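Local coordinates for invasion protein InvA (Salmonella enterica, PDB 2X49), which belongs to the export apparatus of the Salmonella type III secretion system and is involved in invasion of intestinal epithelial cells, present here as its C-terminal domain, at residues G1-T5 and E143-E149; L54-I59 and Q70-F75; E86-I92 and L115-Y120; E246-R250 and T294-V298. One frame throughout, in Å; residues are numbered along the deposited sequence.

Contact 1 (G1-T5 and E143-E149)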
loop_
_atom_site.group_PDB
_atom_site.type_symbol
_atom_site.label_atom_id
_atom_site.label_comp_id
_atom_site.label_asym_id
_atom_site.label_seq_id
_atom_site.Cartn_x
_atom_site.Cartn_y
_atom_site.Cartn_z
ATOM N N GLY A 1 -14.994 -3.185 -19.447
ATOM C CA GLY A 1 -15.417 -3.469 -18.057
ATOM C C GLY A 1 -16.106 -4.803 -17.928
ATOM O O GLY A 1 -16.682 -5.372 -18.866
ATOM N N SER A 2 -15.965 -5.313 -16.729
ATOM C CA SER A 2 -16.707 -6.470 -16.283
ATOM C C SER A 2 -17.486 -6.111 -15.054
ATOM O O SER A 2 -17.388 -5.023 -14.508
ATOM C CB SER A 2 -15.801 -7.652 -15.940
ATOM O OG SER A 2 -15.487 -7.658 -14.552
ATOM N N HIS A 3 -18.255 -7.096 -14.650
ATOM C CA HIS A 3 -19.177 -6.969 -13.514
ATOM C C HIS A 3 -18.427 -6.570 -12.247
ATOM O O HIS A 3 -18.953 -5.896 -11.345
ATOM C CB HIS A 3 -19.976 -8.261 -13.281
ATOM C CG HIS A 3 -19.133 -9.454 -12.937
ATOM N ND1 HIS A 3 -18.563 -10.259 -13.898
ATOM C CD2 HIS A 3 -18.741 -9.958 -11.743
ATOM C CE1 HIS A 3 -17.876 -11.226 -13.310
ATOM N NE2 HIS A 3 -17.959 -11.056 -12.001
ATOM N N MET A 4 -17.172 -6.974 -12.221
ATOM C CA MET A 4 -16.329 -6.804 -11.015
ATOM C C MET A 4 -16.227 -5.357 -10.612
ATOM O O MET A 4 -16.078 -5.012 -9.438
ATOM C CB MET A 4 -14.903 -7.312 -11.240
ATOM C CG MET A 4 -14.735 -8.808 -11.200
ATOM S SD MET A 4 -15.035 -9.558 -9.592
ATOM C CE MET A 4 -14.683 -8.225 -8.452
ATOM N N THR A 5 -16.266 -4.523 -11.632
ATOM C CA THR A 5 -16.175 -3.068 -11.460
ATOM C C THR A 5 -17.556 -2.448 -11.576
ATOM O O THR A 5 -17.954 -1.604 -10.779
ATOM C CB THR A 5 -15.198 -2.375 -12.470
ATOM O OG1 THR A 5 -15.401 -2.868 -13.789
ATOM C CG2 THR A 5 -13.723 -2.599 -12.065
ATOM N N GLU A 143 -12.063 -6.739 -4.049
ATOM C CA GLU A 143 -13.452 -6.247 -4.106
ATOM C C GLU A 143 -13.852 -5.835 -5.495
ATOM O O GLU A 143 -15.056 -5.838 -5.805
ATOM C CB GLU A 143 -13.728 -5.083 -3.109
ATOM C CG GLU A 143 -13.611 -5.479 -1.624
ATOM C CD GLU A 143 -14.765 -6.340 -1.120
ATOM O OE1 GLU A 143 -15.807 -6.470 -1.815
ATOM O OE2 GLU A 143 -14.631 -6.869 0.008
ATOM N N TYR A 144 -12.861 -5.516 -6.318
ATOM C CA TYR A 144 -13.095 -4.922 -7.683
ATOM C C TYR A 144 -12.216 -5.442 -8.818
ATOM O O TYR A 144 -12.218 -4.940 -9.934
ATOM C CB TYR A 144 -13.046 -3.359 -7.634
ATOM C CG TYR A 144 -11.744 -2.829 -7.172
ATOM C CD1 TYR A 144 -10.657 -2.735 -8.040
ATOM C CD2 TYR A 144 -11.525 -2.540 -5.840
ATOM C CE1 TYR A 144 -9.426 -2.340 -7.604
ATOM C CE2 TYR A 144 -10.336 -2.117 -5.398
ATOM C CZ TYR A 144 -9.261 -2.032 -6.257
ATOM O OH TYR A 144 -8.014 -1.693 -5.827
ATOM N N PHE A 145 -11.435 -6.455 -8.515
ATOM C CA PHE A 145 -10.475 -7.053 -9.503
ATOM C C PHE A 145 -10.417 -8.568 -9.391
ATOM O O PHE A 145 -10.225 -9.114 -8.305
ATOM C CB PHE A 145 -9.070 -6.476 -9.265
ATOM C CG PHE A 145 -8.038 -6.982 -10.220
ATOM C CD1 PHE A 145 -7.804 -6.335 -11.420
ATOM C CD2 PHE A 145 -7.307 -8.141 -9.921
ATOM C CE1 PHE A 145 -6.836 -6.843 -12.314
ATOM C CE2 PHE A 145 -6.382 -8.646 -10.829
ATOM C CZ PHE A 145 -6.158 -8.004 -12.015
ATOM N N GLY A 146 -10.540 -9.211 -10.542
ATOM C CA GLY A 146 -10.501 -10.702 -10.665
ATOM C C GLY A 146 -10.139 -11.249 -12.021
ATOM O O GLY A 146 -9.428 -10.646 -12.796
ATOM N N ILE A 147 -10.703 -12.401 -12.323
ATOM C CA ILE A 147 -10.315 -13.144 -13.528
ATOM C C ILE A 147 -10.668 -12.414 -14.808
ATOM O O ILE A 147 -9.961 -12.477 -15.807
ATOM C CB ILE A 147 -10.987 -14.554 -13.584
ATOM C CG1 ILE A 147 -10.397 -15.445 -12.507
ATOM C CG2 ILE A 147 -10.802 -15.147 -14.936
ATOM C CD1 ILE A 147 -8.926 -15.717 -12.698
ATOM N N GLN A 148 -11.808 -11.750 -14.784
ATOM C CA GLN A 148 -12.283 -11.050 -15.988
ATOM C C GLN A 148 -11.327 -9.929 -16.327
ATOM O O GLN A 148 -10.969 -9.742 -17.479
ATOM C CB GLN A 148 -13.735 -10.524 -15.896
ATOM C CG GLN A 148 -14.784 -11.615 -15.901
ATOM C CD GLN A 148 -14.523 -12.719 -16.899
ATOM O OE1 GLN A 148 -14.171 -13.830 -16.502
ATOM N NE2 GLN A 148 -14.748 -12.454 -18.192
ATOM N N GLU A 149 -10.892 -9.204 -15.291
ATOM C CA GLU A 149 -9.938 -8.093 -15.480
ATOM C C GLU A 149 -8.582 -8.629 -15.925
ATOM O O GLU A 149 -7.913 -8.096 -16.817
ATOM C CB GLU A 149 -9.798 -7.285 -14.210
ATOM C CG GLU A 149 -10.990 -6.438 -13.866
ATOM C CD GLU A 149 -12.225 -7.218 -13.418
ATOM O OE1 GLU A 149 -12.094 -8.251 -12.689
ATOM O OE2 GLU A 149 -13.335 -6.781 -13.793
HETATM O O HOH W 1 -13.957 -4.624 -15.060
#

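Contact 2 (L54-I59 and Q70-F75)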
loop_
_atom_site.group_PDB
_atom_site.type_symbol
_atom_site.label_atom_id
_atom_site.label_comp_id
_atom_site.label_asym_id
_atom_site.label_seq_id
_atom_site.Cartn_x
_atom_site.Cartn_y
_atom_site.Cartn_z
ATOM N N LEU A 54 -20.831 14.852 9.421
ATOM C CA LEU A 54 -19.393 15.030 9.169
ATOM C C LEU A 54 -18.957 16.438 9.418
ATOM O O LEU A 54 -19.621 17.370 8.976
ATOM C CB LEU A 54 -18.998 14.664 7.738
ATOM C CG LEU A 54 -19.112 13.193 7.312
ATOM C CD1 LEU A 54 -18.647 13.053 5.856
ATOM C CD2 LEU A 54 -18.286 12.312 8.225
ATOM N N ASP A 55 -17.810 16.584 10.104
ATOM C CA ASP A 55 -17.135 17.895 10.212
ATOM C C ASP A 55 -16.520 18.246 8.889
ATOM O O ASP A 55 -16.640 17.509 7.900
ATOM C CB ASP A 55 -16.107 18.021 11.350
ATOM C CG ASP A 55 -14.795 17.261 11.135
ATOM O OD1 ASP A 55 -14.401 16.920 9.987
ATOM O OD2 ASP A 55 -14.125 17.067 12.179
ATOM N N ASP A 56 -15.934 19.425 8.845
ATOM C CA ASP A 56 -15.517 19.976 7.529
ATOM C C ASP A 56 -14.276 19.307 6.921
ATOM O O ASP A 56 -13.843 19.589 5.798
ATOM C CB ASP A 56 -15.204 21.494 7.626
ATOM C CG ASP A 56 -16.452 22.380 7.750
ATOM O OD1 ASP A 56 -17.594 21.938 7.511
ATOM O OD2 ASP A 56 -16.251 23.574 8.063
ATOM N N ASN A 57 -13.689 18.405 7.701
ATOM C CA ASN A 57 -12.360 17.842 7.391
ATOM C C ASN A 57 -12.336 16.320 7.501
ATOM O O ASN A 57 -11.351 15.710 7.880
ATOM C CB ASN A 57 -11.308 18.482 8.319
ATOM C CG ASN A 57 -11.223 20.005 8.134
ATOM O OD1 ASN A 57 -10.817 20.421 6.932
ATOM N ND2 ASN A 57 -11.521 20.769 9.052
ATOM N N SER A 58 -13.487 15.753 7.235
ATOM C CA SER A 58 -13.643 14.266 7.299
ATOM C C SER A 58 -14.205 13.684 6.016
ATOM O O SER A 58 -15.078 14.266 5.375
ATOM C CB SER A 58 -14.578 13.897 8.483
ATOM O OG SER A 58 -14.066 14.344 9.721
ATOM N N ILE A 59 -13.762 12.477 5.691
ATOM C CA ILE A 59 -14.240 11.710 4.511
ATOM C C ILE A 59 -14.396 10.266 4.915
ATOM O O ILE A 59 -13.592 9.774 5.672
ATOM C CB ILE A 59 -13.221 11.768 3.315
ATOM C CG1 ILE A 59 -13.015 13.228 2.825
ATOM C CG2 ILE A 59 -13.682 10.878 2.179
ATOM C CD1 ILE A 59 -14.041 13.719 1.851
ATOM N N GLN A 70 -12.642 5.858 7.780
ATOM C CA GLN A 70 -12.907 7.299 7.860
ATOM C C GLN A 70 -11.551 7.981 7.951
ATOM O O GLN A 70 -10.722 7.665 8.846
ATOM C CB GLN A 70 -13.786 7.647 9.068
ATOM C CG GLN A 70 -14.182 9.145 9.153
ATOM C CD GLN A 70 -15.352 9.428 10.124
ATOM O OE1 GLN A 70 -16.258 8.606 10.301
ATOM N NE2 GLN A 70 -15.345 10.611 10.722
ATOM N N PHE A 71 -11.383 8.944 7.052
ATOM C CA PHE A 71 -10.158 9.736 6.908
ATOM C C PHE A 71 -10.371 11.157 7.409
ATOM O O PHE A 71 -11.412 11.764 7.252
ATOM C CB PHE A 71 -9.720 9.832 5.432
ATOM C CG PHE A 71 -9.555 8.497 4.726
ATOM C CD1 PHE A 71 -8.311 7.868 4.677
ATOM C CD2 PHE A 71 -10.608 7.869 4.131
ATOM C CE1 PHE A 71 -8.088 6.670 4.000
ATOM C CE2 PHE A 71 -10.427 6.635 3.481
ATOM C CZ PHE A 71 -9.178 6.009 3.448
ATOM N N THR A 72 -9.335 11.698 7.992
ATOM C CA THR A 72 -9.289 13.120 8.329
ATOM C C THR A 72 -8.316 13.825 7.387
ATOM O O THR A 72 -7.176 13.444 7.287
ATOM C CB THR A 72 -8.799 13.262 9.764
ATOM O OG1 THR A 72 -9.742 12.604 10.636
ATOM C CG2 THR A 72 -8.538 14.719 10.175
ATOM N N VAL A 73 -8.835 14.786 6.642
ATOM C CA VAL A 73 -8.081 15.563 5.696
ATOM C C VAL A 73 -8.342 17.034 6.003
ATOM O O VAL A 73 -9.470 17.461 5.889
ATOM C CB VAL A 73 -8.530 15.273 4.229
ATOM C CG1 VAL A 73 -7.807 16.202 3.211
ATOM C CG2 VAL A 73 -8.318 13.817 3.853
ATOM N N TYR A 74 -7.311 17.768 6.390
ATOM C CA TYR A 74 -7.438 19.235 6.641
ATOM C C TYR A 74 -7.234 19.957 5.339
ATOM O O TYR A 74 -6.149 20.394 4.979
ATOM C CB TYR A 74 -6.523 19.720 7.809
ATOM C CG TYR A 74 -7.034 19.245 9.149
ATOM C CD1 TYR A 74 -7.995 19.969 9.857
ATOM C CD2 TYR A 74 -6.586 18.058 9.732
ATOM C CE1 TYR A 74 -8.514 19.534 10.995
ATOM C CE2 TYR A 74 -7.091 17.617 10.897
ATOM C CZ TYR A 74 -8.041 18.357 11.555
ATOM O OH TYR A 74 -8.594 17.925 12.738
ATOM N N PHE A 75 -8.345 20.149 4.653
ATOM C CA PHE A 75 -8.390 20.678 3.282
ATOM C C PHE A 75 -7.698 22.027 3.117
ATOM O O PHE A 75 -7.140 22.333 2.051
ATOM C CB PHE A 75 -9.824 20.798 2.744
ATOM C CG PHE A 75 -10.489 19.469 2.509
ATOM C CD1 PHE A 75 -10.132 18.708 1.430
ATOM C CD2 PHE A 75 -11.412 18.956 3.420
ATOM C CE1 PHE A 75 -10.721 17.464 1.216
ATOM C CE2 PHE A 75 -12.000 17.688 3.216
ATOM C CZ PHE A 75 -11.655 16.971 2.112
#

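Contact 3 (E86-I92 and L115-Y120)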
loop_
_atom_site.group_PDB
_atom_site.type_symbol
_atom_site.label_atom_id
_atom_site.label_comp_id
_atom_site.label_asym_id
_atom_site.label_seq_id
_atom_site.Cartn_x
_atom_site.Cartn_y
_atom_site.Cartn_z
ATOM N N GLU A 86 10.762 18.504 16.865
ATOM C CA GLU A 86 11.555 19.717 16.744
ATOM C C GLU A 86 10.674 20.893 16.308
ATOM O O GLU A 86 10.929 22.068 16.626
ATOM C CB GLU A 86 12.794 19.510 15.836
ATOM C CG GLU A 86 13.101 20.621 14.852
ATOM C CD GLU A 86 14.342 20.348 13.967
ATOM O OE1 GLU A 86 14.162 20.412 12.720
ATOM O OE2 GLU A 86 15.484 20.085 14.487
ATOM N N VAL A 87 9.591 20.543 15.642
ATOM C CA VAL A 87 8.685 21.553 15.057
ATOM C C VAL A 87 8.061 22.408 16.157
ATOM O O VAL A 87 7.884 23.612 16.024
ATOM C CB VAL A 87 7.605 20.922 14.168
ATOM C CG1 VAL A 87 6.488 21.915 13.878
ATOM C CG2 VAL A 87 8.248 20.373 12.889
ATOM N N VAL A 88 7.740 21.760 17.263
ATOM C CA VAL A 88 7.112 22.468 18.406
ATOM C C VAL A 88 8.113 23.426 19.113
ATOM O O VAL A 88 7.744 24.444 19.706
ATOM C CB VAL A 88 6.507 21.489 19.405
ATOM C CG1 VAL A 88 6.128 22.217 20.742
ATOM C CG2 VAL A 88 5.361 20.795 18.751
ATOM N N SER A 89 9.383 23.088 19.005
ATOM C CA SER A 89 10.493 23.931 19.513
ATOM C C SER A 89 10.520 25.273 18.874
ATOM O O SER A 89 10.996 26.253 19.444
ATOM C CB SER A 89 11.839 23.273 19.248
ATOM O OG SER A 89 11.990 22.254 20.188
ATOM N N PHE A 90 9.994 25.307 17.675
ATOM C CA PHE A 90 10.065 26.521 16.829
ATOM C C PHE A 90 8.860 27.407 17.055
ATOM O O PHE A 90 8.705 28.478 16.437
ATOM C CB PHE A 90 10.104 26.224 15.328
ATOM C CG PHE A 90 11.206 25.352 14.901
ATOM C CD1 PHE A 90 12.516 25.585 15.297
ATOM C CD2 PHE A 90 10.940 24.297 14.032
ATOM C CE1 PHE A 90 13.547 24.762 14.862
ATOM C CE2 PHE A 90 11.969 23.473 13.597
ATOM C CZ PHE A 90 13.263 23.712 14.012
ATOM N N GLY A 91 7.991 26.933 17.923
ATOM C CA GLY A 91 6.812 27.697 18.326
ATOM C C GLY A 91 5.605 27.425 17.477
ATOM O O GLY A 91 4.654 28.184 17.453
ATOM N N ILE A 92 5.660 26.301 16.794
ATOM C CA ILE A 92 4.506 25.808 16.013
ATOM C C ILE A 92 3.723 24.768 16.797
ATOM O O ILE A 92 4.279 23.827 17.370
ATOM C CB ILE A 92 4.955 25.260 14.660
ATOM C CG1 ILE A 92 5.594 26.393 13.864
ATOM C CG2 ILE A 92 3.781 24.642 13.857
ATOM C CD1 ILE A 92 6.345 25.909 12.637
ATOM N N LEU A 115 8.895 25.645 7.170
ATOM C CA LEU A 115 9.406 24.284 7.436
ATOM C C LEU A 115 10.191 23.718 6.248
ATOM O O LEU A 115 11.189 23.020 6.393
ATOM C CB LEU A 115 8.299 23.356 7.879
ATOM C CG LEU A 115 7.759 23.684 9.277
ATOM C CD1 LEU A 115 6.700 22.668 9.604
ATOM C CD2 LEU A 115 8.824 23.732 10.370
ATOM N N ARG A 116 9.750 24.071 5.066
ATOM C CA ARG A 116 10.393 23.539 3.848
ATOM C C ARG A 116 11.876 23.924 3.803
ATOM O O ARG A 116 12.753 23.198 3.306
ATOM C CB ARG A 116 9.750 24.094 2.575
ATOM C CG ARG A 116 8.436 23.458 2.183
ATOM C CD ARG A 116 8.275 23.612 0.655
ATOM N NE ARG A 116 6.958 24.110 0.256
ATOM C CZ ARG A 116 5.964 23.349 -0.206
ATOM N NH1 ARG A 116 6.119 22.036 -0.319
ATOM N NH2 ARG A 116 4.805 23.905 -0.555
ATOM N N GLU A 117 12.136 25.098 4.336
ATOM C CA GLU A 117 13.470 25.709 4.233
ATOM C C GLU A 117 14.427 24.982 5.113
ATOM O O GLU A 117 15.630 25.101 5.001
ATOM C CB GLU A 117 13.453 27.196 4.615
ATOM C CG GLU A 117 12.560 28.011 3.707
ATOM C CD GLU A 117 12.768 27.648 2.245
ATOM O OE1 GLU A 117 13.329 28.480 1.498
ATOM O OE2 GLU A 117 12.389 26.521 1.852
ATOM N N LEU A 118 13.831 24.228 6.006
ATOM C CA LEU A 118 14.570 23.429 7.007
ATOM C C LEU A 118 14.572 21.969 6.600
ATOM O O LEU A 118 15.052 21.080 7.325
ATOM C CB LEU A 118 13.958 23.553 8.412
ATOM C CG LEU A 118 13.974 24.932 9.086
ATOM C CD1 LEU A 118 12.869 24.988 10.174
ATOM C CD2 LEU A 118 15.334 25.267 9.655
ATOM N N GLY A 119 13.984 21.741 5.441
ATOM C CA GLY A 119 14.090 20.448 4.769
ATOM C C GLY A 119 13.004 19.445 5.048
ATOM O O GLY A 119 13.132 18.267 4.727
ATOM N N TYR A 120 11.957 19.933 5.682
ATOM C CA TYR A 120 10.668 19.188 5.835
ATOM C C TYR A 120 9.997 19.090 4.469
ATOM O O TYR A 120 10.169 19.942 3.572
ATOM C CB TYR A 120 9.734 19.822 6.904
ATOM C CG TYR A 120 10.274 19.670 8.326
ATOM C CD1 TYR A 120 10.017 18.529 9.076
ATOM C CD2 TYR A 120 11.056 20.655 8.908
ATOM C CE1 TYR A 120 10.530 18.374 10.365
ATOM C CE2 TYR A 120 11.589 20.494 10.203
ATOM C CZ TYR A 120 11.299 19.366 10.925
ATOM O OH TYR A 120 11.814 19.182 12.197
#

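Contact 4 (E246-R250 and T294-V298)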
loop_
_atom_site.group_PDB
_atom_site.type_symbol
_atom_site.label_atom_id
_atom_site.label_comp_id
_atom_site.label_asym_id
_atom_site.label_seq_id
_atom_site.Cartn_x
_atom_site.Cartn_y
_atom_site.Cartn_z
ATOM N N GLU A 246 13.804 -11.187 13.789
ATOM C CA GLU A 246 13.832 -12.006 12.577
ATOM C C GLU A 246 13.961 -13.463 12.943
ATOM O O GLU A 246 13.359 -14.363 12.324
ATOM C CB GLU A 246 14.929 -11.605 11.616
ATOM C CG GLU A 246 14.578 -10.348 10.866
ATOM C CD GLU A 246 15.429 -10.147 9.619
ATOM O OE1 GLU A 246 16.198 -11.072 9.259
ATOM O OE2 GLU A 246 15.321 -9.055 9.011
ATOM N N ASP A 247 14.727 -13.688 13.996
ATOM C CA ASP A 247 15.034 -15.058 14.385
ATOM C C ASP A 247 13.849 -15.753 14.994
ATOM O O ASP A 247 13.691 -16.935 14.843
ATOM C CB ASP A 247 16.256 -15.167 15.290
ATOM C CG ASP A 247 17.512 -15.473 14.507
ATOM O OD1 ASP A 247 18.578 -14.930 14.875
ATOM O OD2 ASP A 247 17.463 -16.302 13.551
ATOM N N VAL A 248 13.007 -14.992 15.662
ATOM C CA VAL A 248 11.819 -15.580 16.310
ATOM C C VAL A 248 10.945 -16.152 15.225
ATOM O O VAL A 248 10.336 -17.221 15.338
ATOM C CB VAL A 248 11.014 -14.561 17.126
ATOM C CG1 VAL A 248 9.616 -15.104 17.465
ATOM C CG2 VAL A 248 11.779 -14.198 18.373
ATOM N N ILE A 249 10.902 -15.387 14.142
ATOM C CA ILE A 249 10.014 -15.706 13.019
ATOM C C ILE A 249 10.586 -16.910 12.301
ATOM O O ILE A 249 9.923 -17.872 11.939
ATOM C CB ILE A 249 9.872 -14.530 12.038
ATOM C CG1 ILE A 249 9.091 -13.416 12.713
ATOM C CG2 ILE A 249 9.192 -15.019 10.748
ATOM C CD1 ILE A 249 7.645 -13.754 12.940
ATOM N N ARG A 250 11.884 -16.856 12.166
ATOM C CA ARG A 250 12.597 -17.874 11.391
ATOM C C ARG A 250 12.390 -19.230 12.069
ATOM O O ARG A 250 12.165 -20.238 11.403
ATOM C CB ARG A 250 14.080 -17.521 11.194
ATOM C CG ARG A 250 14.622 -18.042 9.894
ATOM C CD ARG A 250 16.046 -17.570 9.646
ATOM N NE ARG A 250 16.199 -16.229 10.177
ATOM C CZ ARG A 250 16.662 -15.176 9.522
ATOM N NH1 ARG A 250 17.086 -15.278 8.275
ATOM N NH2 ARG A 250 16.726 -14.028 10.148
ATOM N N THR A 294 13.278 -6.116 5.955
ATOM C CA THR A 294 13.710 -7.394 6.507
ATOM C C THR A 294 14.374 -8.307 5.504
ATOM O O THR A 294 14.430 -8.037 4.328
ATOM C CB THR A 294 12.558 -8.141 7.118
ATOM O OG1 THR A 294 13.100 -9.090 8.049
ATOM C CG2 THR A 294 11.745 -8.759 6.032
ATOM N N SER A 295 14.874 -9.425 5.999
ATOM C CA SER A 295 15.465 -10.460 5.132
ATOM C C SER A 295 14.406 -11.098 4.252
ATOM O O SER A 295 13.231 -11.207 4.624
ATOM C CB SER A 295 16.168 -11.552 5.951
ATOM O OG SER A 295 17.261 -11.065 6.757
ATOM N N VAL A 296 14.823 -11.541 3.076
ATOM C CA VAL A 296 13.861 -12.146 2.147
ATOM C C VAL A 296 13.215 -13.387 2.755
ATOM O O VAL A 296 12.079 -13.690 2.495
ATOM C CB VAL A 296 14.448 -12.513 0.736
ATOM C CG1 VAL A 296 15.510 -13.575 0.872
ATOM C CG2 VAL A 296 13.308 -12.963 -0.150
ATOM N N ASP A 297 13.955 -14.121 3.562
ATOM C CA ASP A 297 13.405 -15.387 4.106
ATOM C C ASP A 297 12.214 -15.226 5.042
ATOM O O ASP A 297 11.421 -16.157 5.216
ATOM C CB ASP A 297 14.478 -16.346 4.651
ATOM C CG ASP A 297 15.204 -15.856 5.883
ATOM O OD1 ASP A 297 15.099 -14.684 6.251
ATOM O OD2 ASP A 297 15.959 -16.678 6.466
ATOM N N VAL A 298 12.075 -14.046 5.626
ATOM C CA VAL A 298 11.026 -13.818 6.638
ATOM C C VAL A 298 9.958 -12.776 6.205
ATOM O O VAL A 298 8.893 -12.617 6.848
ATOM C CB VAL A 298 11.611 -13.440 8.018
ATOM C CG1 VAL A 298 12.384 -14.637 8.637
ATOM C CG2 VAL A 298 12.447 -12.167 7.922
#

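Contact 1 (G1-T5 and E143-E149)
The carboxylate of Glu149 faces Ser2 and Met4, and most of the polar contact converges on it. Ser2 OG lies 2.4 Å from Glu149 OE2, too short for its exact length to be trusted, and a water bridges the same Glu149 OE2 (2.6 Å) to Ser2 N and Thr5 OG1. Ser2 OG also accepts from Met4 N at 3.0 Å, N-capping helix 3-6; Gly1 to Met4 precede the native fragment and are probably a remnant of the expression tag. The other oxygen, Glu149 OE1, accepts at 2.8 Å, on its anti side, from the N-H of the N-cap residue Gly146. Each carboxylate oxygen is thereby tied to a different helix start.

The van der Waals part belongs to Met4. Bent at chi2 (-66°), its chain lies across the carboxylate at about a right angle, with Met4 CG 3.1 Å from Glu149 OE1, and its methyl, Met4 CE, reaches to 3.6 Å from Glu143 O. Alongside, Tyr144 CA donates a C-H...O contact to Met4 O (3.5 Å).

The contact thus sets the first helical turn of the chain against the start of helix 147-158, whose lead-in residue Phe145 packs on Leu181 of helix 174-185.

Contact 2 (L54-I59 and Q70-F75)
Phe71 N donates to Ile59 O at 2.7 Å, the shortest sound bond across the contact, arriving nearly along the C=O axis (168° at the oxygen); Gln70 CA accompanies it with a longer C-H...O contact to the same oxygen. Ile59 N returns a bond to Phe71 O of 2.9 Å, which makes Ile59 and Phe71 a hydrogen-bonded antiparallel pair; Ser58 and Thr72 form the adjacent non-hydrogen-bonded pair. Beyond them the pairing becomes less regular. Val73 N reaches Asn57 O at 3.0 Å, but from 44° above the carbonyl plane.

Asn57 carries most of the side-chain contact at this end. With CG beside its own backbone N, it turns its amide across Tyr74, crossing at about a right angle with the amide and ring planes 34° apart. Asn57 CB stands over the face of the Tyr74 ring, 4.3 Å from the centroid, while Asn57 OD1 receives a weak bond from Phe75 N at 3.4 Å and another weak one from Arg18. The Phe75 ring presents its edge to Asp56 O and to Ile59, with Phe75 CZ 4.0 Å from Ile59 CD1, and has Val73 CG1 over one face.

The turn before the strand is braced by Asp55 OD1, which takes Asn57 N (2.8 Å) and Ser58 OG (2.6 Å) from opposite faces of its carboxylate. On the face that carries Ile59 and Phe71, the Phe71 ring packs on Cys132 and Leu133 of helix 125-139. These features mark the open end of a beta hairpin, strands 58-63 and 66-72, entered through a type I turn overlapped by an Asx turn, both starting at Asp55.

Contact 3 (E86-I92 and L115-Y120)
Glu86 and Tyr120 make the polar link of this contact: Tyr120 OH donates to Glu86 OE1 at 2.7 Å, meeting it from 39° above the carboxylate plane. The carboxylate and ring planes stand 76° apart, and Glu86 reaches over with a chain extended beyond CG. Tyr120 OH also hydrogen-bonds Ser84 OG, a second partner for the phenol.

The remaining contacts are apolar. Val87 slides past Tyr120 in the opposite direction and brings CG2 obliquely to the ring in an off-centre CH-pi contact, 4.2 Å from the centroid. Leu115 CD2 fills the middle, touching Val87 and Phe90 and meeting Ile92 CD1 tip to tip at 4.0 Å. The side chain of Ile92 also comes within about 4 Å of a bound calcium ion; Asn93 and Glu111 form a calcium site. Nearer the surface, Leu118 CD1 packs obliquely on the Phe90 ring, 3.8 Å from Phe90 CE2.

Backbone geometry brings these residues round. Both helical segments end in Schellman motifs, at Gly91 and Gly119, each with positive phi; in the second, Tyr120 N bonds to Leu115 O (3.3 Å) and Gly119 N to Arg116 O (2.9 Å).

The short, weakly bonded helix 86-89 is thereby joined to the end of helix 109-116, whose Leu115, with Tyr120, touches Val80 of strand 78-80.

Contact 4 (E246-R250 and T294-V298)
Glu246 is buried and sets its carboxylate, on a chain extended beyond CG, against the end of strand 291-294 and the loop that follows, at Thr294 and Ser295; this is the tight half of the contact. Ser295 OG donates to Glu246 OE1 at 2.7 Å along the syn lone pair, and Ser295 N reaches Glu246 OE2 at 3.1 Å from 45° above the carboxylate plane. Thr294 OG1 stands only 2.4 Å from Glu246 OE2, a length that should be treated as doubtful. The two Ser295 bonds hold one oxygen each and so restrain the carboxylate against rotation. Val298 CG2 packs beside the Glu246 carboxylate, while Val298 CG1 makes the apolar pair, 3.8 Å from Ile249 CG2.

Thr294 ends strand 291-294 of a four-stranded parallel sheet, and helix 243-252 follows the adjacent strand 236-240, so the contact ties a helix to the carboxyl end of the next strand just before helix 299-306 begins; Ile249 also packs on Phe301 and Met305 there.

The partly exposed side is looser. Arg250, its chain bent at chi3, crosses Asp297 at about a right angle, their guanidinium and carboxylate planes 62° apart. The salt bridge from Arg250 NH1 to Asp297 OD2 is short at 2.6 Å yet weak as a hydrogen bond, because its N-H points off line (128°). Val298 CG1 lies over one guanidinium face. Arg250 NH2 makes a second salt bridge, also weak as a hydrogen bond, to Glu246 OE1 at 3.1 Å, placing positive charge between two acids and probably easing their repulsion. Asp247 OD2 adds a long salt bridge to Arg250 NE at 3.6 Å.

Contact 4 is the more buried, with four buried and no exposed residues among the seven that touch; contact 3 lies more at the surface, with three of seven exposed. Each contact joins different elements. Contact 2 relies on strand-to-strand backbone bonds inside one hairpin, whereas contacts 1 and 4 each centre on a glutamate carboxylate: in contact 1 it serves two helix starts, one starting in residues that are probably tag-derived, and in contact 4 it grips a loop beside a parallel sheet and shares an arginine. Contact 3 is mainly apolar, with a single cross-contact hydrogen bond. No two contacts touch; contacts 1 and 2, like contacts 2 and 3, approach to about 12 Å between nearest atoms.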